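Local coordinates for protein transcriptional regulator of the TetR/AcrR family (Thermobifida fusca YX, PDB 3DCF) that probably represses transcription by binding cis-regulatory DNA, as a two-chain regulator of the TetR family, at residues D170-P173 with T174-T177; L112-H115 with T116-L120; E143-K146 with R147-E150; R45-G48 with Y49-S53. All coordinates share one frame; numbering follows the deposited sequence.

Four local contacts, a helix N-cap, two stretches along helices and a turn, mark this TetR-family chain. Interaction 4 rounds the turn into the predicted helix-turn-helix motif. The other three belong to the C-terminal domain: interaction 2 lies along helix 104-121, its centre about 8 Å from that of the chain, interaction 3 along helix 138-164, and interaction 1 at the start of helix 173-185. Their centres are 18 to 20 Å apart and they do not touch, but their helices pack: H115 of interaction 2 meets Y151 of helix 138-164, and V171 of interaction 1 rests on Y159 there. Interactions 1 and 4, about 42 Å between centres, lie on opposite sides of the chain's centre.

Interaction 1: D170-P173 with T174-T177; sequences DVDP and TVAT
D172 caps the N-terminus of helix 173-185 by turning its carboxylate back onto the N-H groups of T174 and V175, where the chain leaves the loop that follows helix 138-164. Because CG stands anti to the backbone N (chi1 177°), OD1 is carried round to the first turn. The firmer of its two bonds, V175 N to D172 OD1 at 3.2 Å, uses the lone pair facing away from OD2; the bond from T174 N, 2.9 Å from D172 OD1, is bent and weak. The D172 backbone oxygen meanwhile accepts the A176 N-H almost straight on (3.1 Å, 167° at the hydrogen). P173 O is gripped twice by T177, whose backbone N and OG1, the latter only 2.7 Å away, arrive from opposite faces of the carbonyl plane. A small apolar contact joins V171 CG2 to A176 CB at 3.8 Å. With an alanine in place of D172, the N-H of V175 would probably lose its side-chain acceptor, and R196 of the second subunit its carboxylate mate. That arginine pairs with OD2, while L197 of the second subunit packs on D172 and V175. Within the chain, V171 and A176 rest on Y159, T174 on Q156 and T177 on M155, all of helix 138-164.

Interaction 2: L112-H115 with T116-L120; sequences LVEH and TRTIL
H115 has I119 over one face of its imidazole ring, with I119 CG1 4.2 Å above the plane and displaced toward the rim, and I119 CD1 4.1 Å from H115 NE2. The two are one turn apart on helix 104-121 of the TetR-type C-terminal domain. With CG anti to its backbone N (chi1 -174°), H115 sends the ring toward helix 173-185, where L181, A184 and I185 pack on it; Y151 meets it edge-to-face. On another side of the helix, E114 and R117 cross at about a right angle. E114 OE1 lies 2.9 Å from R117 NH2 but well out of the guanidinium plane, which makes this salt bridge a matter of charge without a directed N-H. V113 O sits in that plane, at the guanidinium edge. E114 is bent at its second torsion, and its other oxygen, OE2, pairs with R93 of helix 75-98. Two threonines tie their hydroxyls back into the helix: T116 OG1 donates to L112 O at 2.6 Å. In the same fashion T118 OG1 reaches E114 O at 2.8 Å, arriving from the face of that carbonyl plane opposite to the one T118 N approaches.

Interaction 3: E143-K146 with R147-E150; sequences EMRK and RERE
R145 and E148, three residues apart on helix 138-164, form a salt bridge. Their side chains run alongside each other, and one carboxylate oxygen, E148 OE2, takes both NH2 (3.0 Å) and NE (3.3 Å) of R145. Both bonds are weak, bent to about 124° at the hydrogen; the guanidinium and carboxylate planes stand 72° apart. E148 reaches out with an extended chain, whereas R145 is folded at its second and third torsions, which brings the guanidinium back to meet it. A second set of charges is grouped around E143. E143 OE1 forms a salt bridge with K146 NZ at 3.0 Å, while E143 OE2 rests 3.6 Å from R147 CD, beside the aliphatic part of that arginine. The R147 guanidinium lies beyond salt-bridge range of E143 and instead has E150 OE1 in its plane, at the edge; its ion pair with this glutamate, NE to OE2, is long.

Contact with the backbone is the third kind. R149 lays one guanidinium face over the preceding turn, with R145 O and K146 N both 3.7 Å from the plane, near the rim. Beneath the side chains run the ordinary helical bonds, such as E148 N to M144 O at 3.1 Å. As for neighbours, the selenomethionine M144 touches N84 of helix 75-98 and F129 of helix 123-130; R147 packs on V87 and L91 of the former, and E148 on F129 and Y130 of the latter.

Interaction 4: R45-G48 with Y49-S53; sequences REKG and YYATS
The flat carbonyl group of G48 is met by T52 OG1 from above its plane, 36° out of it, in a hydrogen bond of 2.6 Å. The ring of Y50 has Y49 CD2 over the centre of one face, 4.0 Å above it. The Y49 ring meets F44 with planes about 55° apart and takes part in a cation-pi contact with K75, its OH bonded to E76. This is the turn between helix 31-46 and helix 54-61 of the predicted helix-turn-helix motif of the TetR family. The chain leaves helix 31-46 at G48, where a positive phi of 107° would jam a side chain against the K47 carbonyl oxygen. T52 answers from four residues on: OG1, anti to its carbonyl carbon, points back at G48 O, helped by a weak bond from T52 N. A valine in place of T52 would probably leave G48 O with little more than that weak N-H and the turn less firmly tied. The extended K47 chain crosses T52 at a slant, CG 4.0 Å from A51 CB and CB 3.7 Å from T52 OG1. K47 NZ makes a salt bridge to D56 and a weak bond, 3.4 Å, to A51 O.

Interaction 1: D170-P173 with T174-T177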
ATOM      1  N   ASP A 170     -22.403   7.773   3.877  1.00 40.54           N
ATOM      2  CA  ASP A 170     -22.102   8.576   5.063  1.00 40.56           C
ATOM      3  C   ASP A 170     -21.036   7.881   5.944  1.00 40.58           C
ATOM      4  O   ASP A 170     -21.354   7.158   6.886  1.00 40.90           O
ATOM      5  CB  ASP A 170     -23.406   8.928   5.835  1.00 40.93           C
ATOM      6  CG  ASP A 170     -23.262  10.144   6.792  1.00 42.31           C
ATOM      7  OD1 ASP A 170     -22.157  10.470   7.299  1.00 45.59           O
ATOM      8  OD2 ASP A 170     -24.305  10.788   7.049  1.00 49.09           O
ATOM      9  N   VAL A 171     -19.773   8.107   5.573  1.00 40.09           N
ATOM     10  CA  VAL A 171     -18.575   7.686   6.337  1.00 39.16           C
ATOM     11  C   VAL A 171     -17.665   8.916   6.421  1.00 37.79           C
ATOM     12  O   VAL A 171     -17.795   9.833   5.612  1.00 37.52           O
ATOM     13  CB  VAL A 171     -17.804   6.488   5.678  1.00 39.16           C
ATOM     14  CG1 VAL A 171     -18.708   5.249   5.575  1.00 37.54           C
ATOM     15  CG2 VAL A 171     -17.233   6.862   4.295  1.00 37.80           C
ATOM     16  N   ASP A 172     -16.757   8.930   7.393  1.00 37.11           N
ATOM     17  CA  ASP A 172     -15.811  10.035   7.579  1.00 36.78           C
ATOM     18  C   ASP A 172     -15.025  10.291   6.271  1.00 36.65           C
ATOM     19  O   ASP A 172     -14.499   9.336   5.707  1.00 37.19           O
ATOM     20  CB  ASP A 172     -14.854   9.706   8.740  1.00 37.31           C
ATOM     21  CG  ASP A 172     -13.795  10.774   8.961  1.00 38.65           C
ATOM     22  OD1 ASP A 172     -12.735  10.692   8.309  1.00 41.15           O
ATOM     23  OD2 ASP A 172     -14.018  11.671   9.805  1.00 42.23           O
ATOM     24  N   PRO A 173     -14.977  11.551   5.769  1.00 36.71           N
ATOM     25  CA  PRO A 173     -14.219  11.900   4.538  1.00 36.53           C
ATOM     26  C   PRO A 173     -12.754  11.442   4.481  1.00 36.17           C
ATOM     27  O   PRO A 173     -12.295  10.997   3.417  1.00 36.21           O
ATOM     28  CB  PRO A 173     -14.268  13.435   4.514  1.00 36.33           C
ATOM     29  CG  PRO A 173     -15.478  13.789   5.232  1.00 36.75           C
ATOM     30  CD  PRO A 173     -15.655  12.745   6.312  1.00 37.15           C
ATOM     31  N   THR A 174     -12.046  11.553   5.611  1.00 35.49           N
ATOM     32  CA  THR A 174     -10.639  11.143   5.695  1.00 35.32           C
ATOM     33  C   THR A 174     -10.471   9.638   5.478  1.00 34.74           C
ATOM     34  O   THR A 174      -9.554   9.232   4.774  1.00 35.01           O
ATOM     35  CB  THR A 174      -9.978  11.552   7.037  1.00 35.76           C
ATOM     36  OG1 THR A 174     -10.323  12.907   7.337  1.00 38.48           O
ATOM     37  CG2 THR A 174      -8.458  11.409   6.964  1.00 36.37           C
ATOM     38  N   VAL A 175     -11.360   8.833   6.065  1.00 34.76           N
ATOM     39  CA  VAL A 175     -11.331   7.358   5.920  1.00 34.63           C
ATOM     40  C   VAL A 175     -11.671   6.905   4.494  1.00 34.41           C
ATOM     41  O   VAL A 175     -11.015   6.001   3.968  1.00 34.72           O
ATOM     42  CB  VAL A 175     -12.294   6.642   6.913  1.00 34.86           C
ATOM     43  CG1 VAL A 175     -12.306   5.095   6.683  1.00 33.28           C
ATOM     44  CG2 VAL A 175     -11.917   6.979   8.350  1.00 34.36           C
ATOM     45  N   ALA A 176     -12.696   7.518   3.891  1.00 33.10           N
ATOM     46  CA  ALA A 176     -13.089   7.206   2.515  1.00 32.35           C
ATOM     47  C   ALA A 176     -11.958   7.539   1.554  1.00 31.62           C
ATOM     48  O   ALA A 176     -11.541   6.677   0.800  1.00 31.72           O
ATOM     49  CB  ALA A 176     -14.376   7.952   2.107  1.00 32.01           C
ATOM     50  N   THR A 177     -11.447   8.768   1.644  1.00 30.95           N
ATOM     51  CA  THR A 177     -10.362   9.287   0.777  1.00 31.22           C
ATOM     52  C   THR A 177      -9.074   8.426   0.800  1.00 31.23           C
ATOM     53  O   THR A 177      -8.562   8.068  -0.270  1.00 32.45           O
ATOM     54  CB  THR A 177     -10.054  10.780   1.125  1.00 31.34           C
ATOM     55  OG1 THR A 177     -11.269  11.530   1.027  1.00 32.39           O
ATOM     56  CG2 THR A 177      -8.972  11.403   0.208  1.00 29.41           C
TER

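Interaction 2: L112-H115 with T116-L120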
ATOM      1  N   LEU A 112     -10.628   9.171  -9.508  1.00 32.18           N
ATOM      2  CA  LEU A 112     -10.138   7.794  -9.291  1.00 32.32           C
ATOM      3  C   LEU A 112      -9.651   7.094 -10.570  1.00 32.71           C
ATOM      4  O   LEU A 112      -8.643   6.371 -10.538  1.00 32.11           O
ATOM      5  CB  LEU A 112     -11.203   6.938  -8.587  1.00 31.89           C
ATOM      6  CG  LEU A 112     -11.484   7.317  -7.123  1.00 33.52           C
ATOM      7  CD1 LEU A 112     -12.738   6.578  -6.584  1.00 31.50           C
ATOM      8  CD2 LEU A 112     -10.259   7.057  -6.216  1.00 29.17           C
ATOM      9  N   VAL A 113     -10.382   7.286 -11.678  1.00 33.42           N
ATOM     10  CA  VAL A 113     -10.004   6.731 -13.002  1.00 33.00           C
ATOM     11  C   VAL A 113      -8.677   7.358 -13.455  1.00 33.18           C
ATOM     12  O   VAL A 113      -7.799   6.665 -13.964  1.00 32.90           O
ATOM     13  CB  VAL A 113     -11.072   7.028 -14.099  1.00 33.20           C
ATOM     14  CG1 VAL A 113     -10.581   6.567 -15.484  1.00 31.98           C
ATOM     15  CG2 VAL A 113     -12.424   6.391 -13.749  1.00 31.16           C
ATOM     16  N   GLU A 114      -8.569   8.674 -13.276  1.00 33.99           N
ATOM     17  CA  GLU A 114      -7.355   9.440 -13.596  1.00 34.27           C
ATOM     18  C   GLU A 114      -6.165   9.020 -12.724  1.00 33.59           C
ATOM     19  O   GLU A 114      -5.078   8.816 -13.246  1.00 32.65           O
ATOM     20  CB  GLU A 114      -7.626  10.953 -13.431  1.00 34.70           C
ATOM     21  CG  GLU A 114      -6.423  11.893 -13.601  1.00 35.77           C
ATOM     22  CD  GLU A 114      -5.637  11.631 -14.876  1.00 39.94           C
ATOM     23  OE1 GLU A 114      -6.236  11.562 -15.965  1.00 43.32           O
ATOM     24  OE2 GLU A 114      -4.412  11.476 -14.781  1.00 44.89           O
ATOM     25  N   HIS A 115      -6.397   8.909 -11.413  1.00 33.87           N
ATOM     26  CA  HIS A 115      -5.357   8.540 -10.438  1.00 34.99           C
ATOM     27  C   HIS A 115      -4.782   7.141 -10.694  1.00 35.03           C
ATOM     28  O   HIS A 115      -3.560   6.976 -10.732  1.00 34.00           O
ATOM     29  CB  HIS A 115      -5.880   8.676  -8.997  1.00 35.21           C
ATOM     30  CG  HIS A 115      -4.836   8.453  -7.949  1.00 36.40           C
ATOM     31  ND1 HIS A 115      -3.800   9.339  -7.726  1.00 37.96           N
ATOM     32  CD2 HIS A 115      -4.676   7.456  -7.048  1.00 37.63           C
ATOM     33  CE1 HIS A 115      -3.039   8.888  -6.745  1.00 39.65           C
ATOM     34  NE2 HIS A 115      -3.547   7.746  -6.317  1.00 40.13           N
ATOM     35  N   THR A 116      -5.666   6.171 -10.920  1.00 35.58           N
ATOM     36  CA  THR A 116      -5.278   4.779 -11.217  1.00 36.24           C
ATOM     37  C   THR A 116      -4.542   4.662 -12.553  1.00 36.74           C
ATOM     38  O   THR A 116      -3.548   3.939 -12.634  1.00 36.55           O
ATOM     39  CB  THR A 116      -6.496   3.838 -11.210  1.00 36.13           C
ATOM     40  OG1 THR A 116      -7.321   4.136 -10.078  1.00 35.19           O
ATOM     41  CG2 THR A 116      -6.049   2.375 -11.145  1.00 36.22           C
ATOM     42  N   ARG A 117      -5.042   5.356 -13.590  1.00 38.08           N
ATOM     43  CA  ARG A 117      -4.364   5.444 -14.912  1.00 38.82           C
ATOM     44  C   ARG A 117      -2.933   5.956 -14.746  1.00 38.56           C
ATOM     45  O   ARG A 117      -2.008   5.400 -15.335  1.00 39.08           O
ATOM     46  CB  ARG A 117      -5.098   6.376 -15.908  1.00 39.02           C
ATOM     47  CG  ARG A 117      -6.240   5.760 -16.726  1.00 41.70           C
ATOM     48  CD  ARG A 117      -6.684   6.717 -17.875  1.00 42.28           C
ATOM     49  NE  ARG A 117      -7.325   7.958 -17.398  1.00 48.08           N
ATOM     50  CZ  ARG A 117      -7.610   9.053 -18.134  1.00 49.72           C
ATOM     51  NH1 ARG A 117      -7.293   9.141 -19.435  1.00 52.65           N
ATOM     52  NH2 ARG A 117      -8.204  10.098 -17.548  1.00 48.89           N
ATOM     53  N   THR A 118      -2.772   7.014 -13.948  1.00 38.18           N
ATOM     54  CA  THR A 118      -1.457   7.600 -13.676  1.00 39.46           C
ATOM     55  C   THR A 118      -0.543   6.625 -12.935  1.00 39.87           C
ATOM     56  O   THR A 118       0.660   6.611 -13.215  1.00 40.24           O
ATOM     57  CB  THR A 118      -1.563   8.925 -12.882  1.00 39.40           C
ATOM     58  OG1 THR A 118      -2.501   9.783 -13.538  1.00 39.65           O
ATOM     59  CG2 THR A 118      -0.202   9.639 -12.773  1.00 36.58           C
ATOM     60  N   ILE A 119      -1.103   5.826 -12.007  1.00 40.44           N
ATOM     61  CA  ILE A 119      -0.318   4.810 -11.262  1.00 41.24           C
ATOM     62  C   ILE A 119       0.238   3.732 -12.219  1.00 42.31           C
ATOM     63  O   ILE A 119       1.457   3.487 -12.235  1.00 42.22           O
ATOM     64  CB  ILE A 119      -1.119   4.099 -10.101  1.00 40.62           C
ATOM     65  CG1 ILE A 119      -1.603   5.072  -9.008  1.00 40.90           C
ATOM     66  CG2 ILE A 119      -0.272   3.024  -9.430  1.00 39.15           C
ATOM     67  CD1 ILE A 119      -0.536   5.885  -8.334  1.00 41.80           C
ATOM     68  N   LEU A 120      -0.659   3.127 -13.013  1.00 42.82           N
ATOM     69  CA  LEU A 120      -0.300   2.048 -13.972  1.00 43.48           C
ATOM     70  C   LEU A 120       0.703   2.474 -15.065  1.00 44.23           C
ATOM     71  O   LEU A 120       1.453   1.632 -15.576  1.00 44.75           O
ATOM     72  CB  LEU A 120      -1.560   1.432 -14.608  1.00 43.14           C
ATOM     73  CG  LEU A 120      -2.578   0.784 -13.655  1.00 43.57           C
ATOM     74  CD1 LEU A 120      -3.761   0.274 -14.452  1.00 45.03           C
ATOM     75  CD2 LEU A 120      -1.978  -0.342 -12.797  1.00 42.53           C
TER

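Interaction 3: E143-K146 with R147-E150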
ATOM      1  N   GLU A 143       8.763  18.211   0.651  1.00 37.73           N
ATOM      2  CA  GLU A 143       8.059  18.584  -0.579  1.00 37.68           C
ATOM      3  C   GLU A 143       7.109  17.464  -1.023  1.00 37.16           C
ATOM      4  O   GLU A 143       5.977  17.755  -1.392  1.00 36.91           O
ATOM      5  CB  GLU A 143       9.056  18.933  -1.698  1.00 37.95           C
ATOM      6  CG  GLU A 143       8.462  19.524  -2.989  1.00 38.96           C
ATOM      7  CD  GLU A 143       7.735  20.840  -2.794  1.00 43.25           C
ATOM      8  OE1 GLU A 143       8.063  21.582  -1.844  1.00 48.10           O
ATOM      9  OE2 GLU A 143       6.845  21.148  -3.617  1.00 47.02           O
HETATM   10  N   MSE A 144       7.567  16.206  -0.962  1.00 37.51           N
HETATM   11  CA  MSE A 144       6.727  15.039  -1.291  1.00 38.23           C
HETATM   12  C   MSE A 144       5.527  14.925  -0.352  1.00 38.83           C
HETATM   13  O   MSE A 144       4.418  14.648  -0.821  1.00 38.89           O
HETATM   14  CB  MSE A 144       7.511  13.719  -1.273  1.00 38.50           C
HETATM   15  CG  MSE A 144       8.654  13.595  -2.267  1.00 40.65           C
HETATM   16 SE   MSE A 144       8.194  13.909  -4.140  0.75 52.79          SE
HETATM   17  CE  MSE A 144       8.152  15.939  -4.200  1.00 43.32           C
ATOM     18  N   ARG A 145       5.743  15.146   0.951  1.00 39.19           N
ATOM     19  CA  ARG A 145       4.640  15.139   1.939  1.00 39.75           C
ATOM     20  C   ARG A 145       3.597  16.223   1.637  1.00 40.31           C
ATOM     21  O   ARG A 145       2.398  15.959   1.758  1.00 41.06           O
ATOM     22  CB  ARG A 145       5.148  15.262   3.390  1.00 39.48           C
ATOM     23  CG  ARG A 145       6.100  14.143   3.890  1.00 39.85           C
ATOM     24  CD  ARG A 145       5.539  12.696   3.818  1.00 41.31           C
ATOM     25  NE  ARG A 145       5.458  12.178   2.447  1.00 42.32           N
ATOM     26  CZ  ARG A 145       6.441  11.588   1.754  1.00 43.95           C
ATOM     27  NH1 ARG A 145       7.654  11.381   2.276  1.00 43.71           N
ATOM     28  NH2 ARG A 145       6.204  11.187   0.498  1.00 44.08           N
ATOM     29  N   LYS A 146       4.053  17.410   1.220  1.00 40.60           N
ATOM     30  CA  LYS A 146       3.161  18.511   0.852  1.00 41.15           C
ATOM     31  C   LYS A 146       2.280  18.165  -0.357  1.00 41.12           C
ATOM     32  O   LYS A 146       1.099  18.506  -0.350  1.00 41.15           O
ATOM     33  CB  LYS A 146       3.963  19.796   0.595  1.00 41.59           C
ATOM     34  CG  LYS A 146       3.160  21.050   0.141  1.00 41.31           C
ATOM     35  CD  LYS A 146       3.997  22.353   0.245  1.00 43.14           C
ATOM     36  CE  LYS A 146       5.298  22.322  -0.610  1.00 48.68           C
ATOM     37  NZ  LYS A 146       6.203  23.507  -0.429  1.00 44.34           N
ATOM     38  N   ARG A 147       2.838  17.480  -1.365  1.00 41.48           N
ATOM     39  CA  ARG A 147       2.060  17.095  -2.567  1.00 42.47           C
ATOM     40  C   ARG A 147       1.034  16.001  -2.236  1.00 42.60           C
ATOM     41  O   ARG A 147      -0.081  16.059  -2.749  1.00 42.46           O
ATOM     42  CB  ARG A 147       2.925  16.685  -3.775  1.00 42.61           C
ATOM     43  CG  ARG A 147       4.123  17.604  -4.133  1.00 44.70           C
ATOM     44  CD  ARG A 147       3.912  19.133  -3.944  1.00 45.46           C
ATOM     45  NE  ARG A 147       2.931  19.686  -4.869  1.00 44.49           N
ATOM     46  CZ  ARG A 147       3.166  20.038  -6.139  1.00 47.82           C
ATOM     47  NH1 ARG A 147       4.371  19.899  -6.707  1.00 48.69           N
ATOM     48  NH2 ARG A 147       2.168  20.533  -6.869  1.00 48.92           N
ATOM     49  N   GLU A 148       1.411  15.019  -1.400  1.00 43.34           N
ATOM     50  CA  GLU A 148       0.471  13.988  -0.898  1.00 44.13           C
ATOM     51  C   GLU A 148      -0.722  14.650  -0.180  1.00 43.89           C
ATOM     52  O   GLU A 148      -1.867  14.237  -0.387  1.00 43.40           O
ATOM     53  CB  GLU A 148       1.120  13.000   0.097  1.00 44.15           C
ATOM     54  CG  GLU A 148       2.040  11.903  -0.458  1.00 46.87           C
ATOM     55  CD  GLU A 148       2.208  10.696   0.529  1.00 47.18           C
ATOM     56  OE1 GLU A 148       1.195  10.140   1.019  1.00 52.65           O
ATOM     57  OE2 GLU A 148       3.347  10.261   0.792  1.00 54.92           O
ATOM     58  N   ARG A 149      -0.430  15.649   0.669  1.00 44.03           N
ATOM     59  CA  ARG A 149      -1.463  16.412   1.397  1.00 44.54           C
ATOM     60  C   ARG A 149      -2.471  17.122   0.488  1.00 44.32           C
ATOM     61  O   ARG A 149      -3.657  17.130   0.810  1.00 44.56           O
ATOM     62  CB  ARG A 149      -0.867  17.429   2.393  1.00 44.50           C
ATOM     63  CG  ARG A 149      -0.413  16.811   3.713  1.00 46.44           C
ATOM     64  CD  ARG A 149      -0.149  17.866   4.796  1.00 46.17           C
ATOM     65  NE  ARG A 149       1.039  18.669   4.518  1.00 47.01           N
ATOM     66  CZ  ARG A 149       2.308  18.323   4.787  1.00 50.56           C
ATOM     67  NH1 ARG A 149       2.629  17.147   5.349  1.00 54.27           N
ATOM     68  NH2 ARG A 149       3.291  19.169   4.470  1.00 51.94           N
ATOM     69  N   GLU A 150      -1.996  17.714  -0.619  1.00 44.35           N
ATOM     70  CA  GLU A 150      -2.875  18.394  -1.600  1.00 44.61           C
ATOM     71  C   GLU A 150      -3.880  17.436  -2.232  1.00 44.03           C
ATOM     72  O   GLU A 150      -5.053  17.763  -2.261  1.00 44.27           O
ATOM     73  CB  GLU A 150      -2.085  19.104  -2.699  1.00 45.10           C
ATOM     74  CG  GLU A 150      -1.349  20.345  -2.216  1.00 46.46           C
ATOM     75  CD  GLU A 150      -0.468  20.980  -3.289  1.00 46.48           C
ATOM     76  OE1 GLU A 150      -0.808  20.876  -4.498  1.00 44.45           O
ATOM     77  OE2 GLU A 150       0.555  21.604  -2.898  1.00 49.81           O
TER

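Interaction 4: R45-G48 with Y49-S53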
ATOM      1  N   ARG A  45      15.507   5.197 -19.561  1.00 50.83           N
ATOM      2  CA  ARG A  45      14.624   4.189 -20.153  1.00 51.24           C
ATOM      3  C   ARG A  45      15.431   3.202 -21.010  1.00 51.33           C
ATOM      4  O   ARG A  45      15.509   2.018 -20.681  1.00 51.04           O
ATOM      5  CB  ARG A  45      13.523   4.853 -20.994  1.00 51.32           C
ATOM      6  N   GLU A  46      16.066   3.716 -22.068  1.00 52.14           N
ATOM      7  CA  GLU A  46      16.827   2.899 -23.033  1.00 52.00           C
ATOM      8  C   GLU A  46      18.030   2.156 -22.448  1.00 51.67           C
ATOM      9  O   GLU A  46      18.256   0.999 -22.786  1.00 52.86           O
ATOM     10  CB  GLU A  46      17.293   3.752 -24.237  1.00 51.95           C
ATOM     11  CG  GLU A  46      18.048   2.941 -25.349  1.00 53.60           C
ATOM     12  CD  GLU A  46      18.433   3.751 -26.596  1.00 53.73           C
ATOM     13  OE1 GLU A  46      17.883   4.852 -26.830  1.00 57.74           O
ATOM     14  OE2 GLU A  46      19.294   3.256 -27.356  1.00 53.87           O
ATOM     15  N   LYS A  47      18.784   2.821 -21.582  1.00 51.33           N
ATOM     16  CA  LYS A  47      20.023   2.268 -21.015  1.00 50.47           C
ATOM     17  C   LYS A  47      19.873   1.656 -19.624  1.00 50.11           C
ATOM     18  O   LYS A  47      20.514   0.641 -19.340  1.00 50.42           O
ATOM     19  CB  LYS A  47      21.101   3.368 -20.984  1.00 50.36           C
ATOM     20  CG  LYS A  47      22.534   2.882 -20.803  1.00 50.56           C
ATOM     21  CD  LYS A  47      23.523   4.043 -20.889  1.00 50.21           C
ATOM     22  CE  LYS A  47      24.965   3.567 -20.871  1.00 50.13           C
ATOM     23  NZ  LYS A  47      25.941   4.694 -20.799  1.00 49.50           N
ATOM     24  N   GLY A  48      19.049   2.271 -18.769  1.00 49.86           N
ATOM     25  CA  GLY A  48      18.879   1.856 -17.360  1.00 49.62           C
ATOM     26  C   GLY A  48      19.553   2.870 -16.437  1.00 49.34           C
ATOM     27  O   GLY A  48      20.607   3.429 -16.777  1.00 49.33           O
ATOM     28  N   TYR A  49      18.969   3.078 -15.257  1.00 49.01           N
ATOM     29  CA  TYR A  49      19.463   4.081 -14.293  1.00 48.95           C
ATOM     30  C   TYR A  49      20.904   3.853 -13.804  1.00 48.85           C
ATOM     31  O   TYR A  49      21.709   4.795 -13.802  1.00 48.09           O
ATOM     32  CB  TYR A  49      18.496   4.209 -13.094  1.00 49.04           C
ATOM     33  CG  TYR A  49      18.928   5.202 -12.021  1.00 49.14           C
ATOM     34  CD1 TYR A  49      18.707   6.581 -12.172  1.00 47.91           C
ATOM     35  CD2 TYR A  49      19.562   4.757 -10.848  1.00 47.53           C
ATOM     36  CE1 TYR A  49      19.120   7.498 -11.176  1.00 48.39           C
ATOM     37  CE2 TYR A  49      19.977   5.658  -9.856  1.00 48.91           C
ATOM     38  CZ  TYR A  49      19.750   7.026 -10.022  1.00 49.12           C
ATOM     39  OH  TYR A  49      20.168   7.895  -9.035  1.00 49.72           O
ATOM     40  N   TYR A  50      21.214   2.618 -13.408  1.00 49.23           N
ATOM     41  CA  TYR A  50      22.544   2.285 -12.851  1.00 49.21           C
ATOM     42  C   TYR A  50      23.688   2.260 -13.877  1.00 48.58           C
ATOM     43  O   TYR A  50      24.851   2.387 -13.486  1.00 48.68           O
ATOM     44  CB  TYR A  50      22.504   0.977 -12.046  1.00 50.90           C
ATOM     45  CG  TYR A  50      21.560   1.025 -10.848  1.00 52.69           C
ATOM     46  CD1 TYR A  50      21.995   1.467  -9.580  1.00 54.47           C
ATOM     47  CD2 TYR A  50      20.216   0.632 -10.981  1.00 54.14           C
ATOM     48  CE1 TYR A  50      21.094   1.514  -8.464  1.00 54.37           C
ATOM     49  CE2 TYR A  50      19.319   0.668  -9.881  1.00 54.42           C
ATOM     50  CZ  TYR A  50      19.760   1.108  -8.637  1.00 53.88           C
ATOM     51  OH  TYR A  50      18.850   1.121  -7.602  1.00 55.62           O
ATOM     52  N   ALA A  51      23.357   2.083 -15.162  1.00 47.37           N
ATOM     53  CA  ALA A  51      24.336   2.112 -16.263  1.00 46.93           C
ATOM     54  C   ALA A  51      24.582   3.534 -16.822  1.00 46.23           C
ATOM     55  O   ALA A  51      25.549   3.744 -17.570  1.00 45.64           O
ATOM     56  CB  ALA A  51      23.883   1.175 -17.399  1.00 46.76           C
ATOM     57  N   THR A  52      23.712   4.488 -16.460  1.00 45.61           N
ATOM     58  CA  THR A  52      23.775   5.891 -16.929  1.00 45.30           C
ATOM     59  C   THR A  52      24.400   6.822 -15.887  1.00 44.48           C
ATOM     60  O   THR A  52      23.978   6.805 -14.743  1.00 45.01           O
ATOM     61  CB  THR A  52      22.336   6.438 -17.211  1.00 45.73           C
ATOM     62  OG1 THR A  52      21.614   5.517 -18.041  1.00 46.59           O
ATOM     63  CG2 THR A  52      22.380   7.825 -17.871  1.00 45.24           C
ATOM     64  N   SER A  53      25.371   7.644 -16.287  1.00 43.51           N
ATOM     65  CA  SER A  53      26.020   8.633 -15.392  1.00 42.73           C
ATOM     66  C   SER A  53      25.718  10.077 -15.841  1.00 41.75           C
ATOM     67  O   SER A  53      25.030  10.284 -16.861  1.00 41.11           O
ATOM     68  CB  SER A  53      27.524   8.389 -15.389  1.00 42.14           C
ATOM     69  OG  SER A  53      28.038   8.440 -16.701  1.00 43.62           O
TER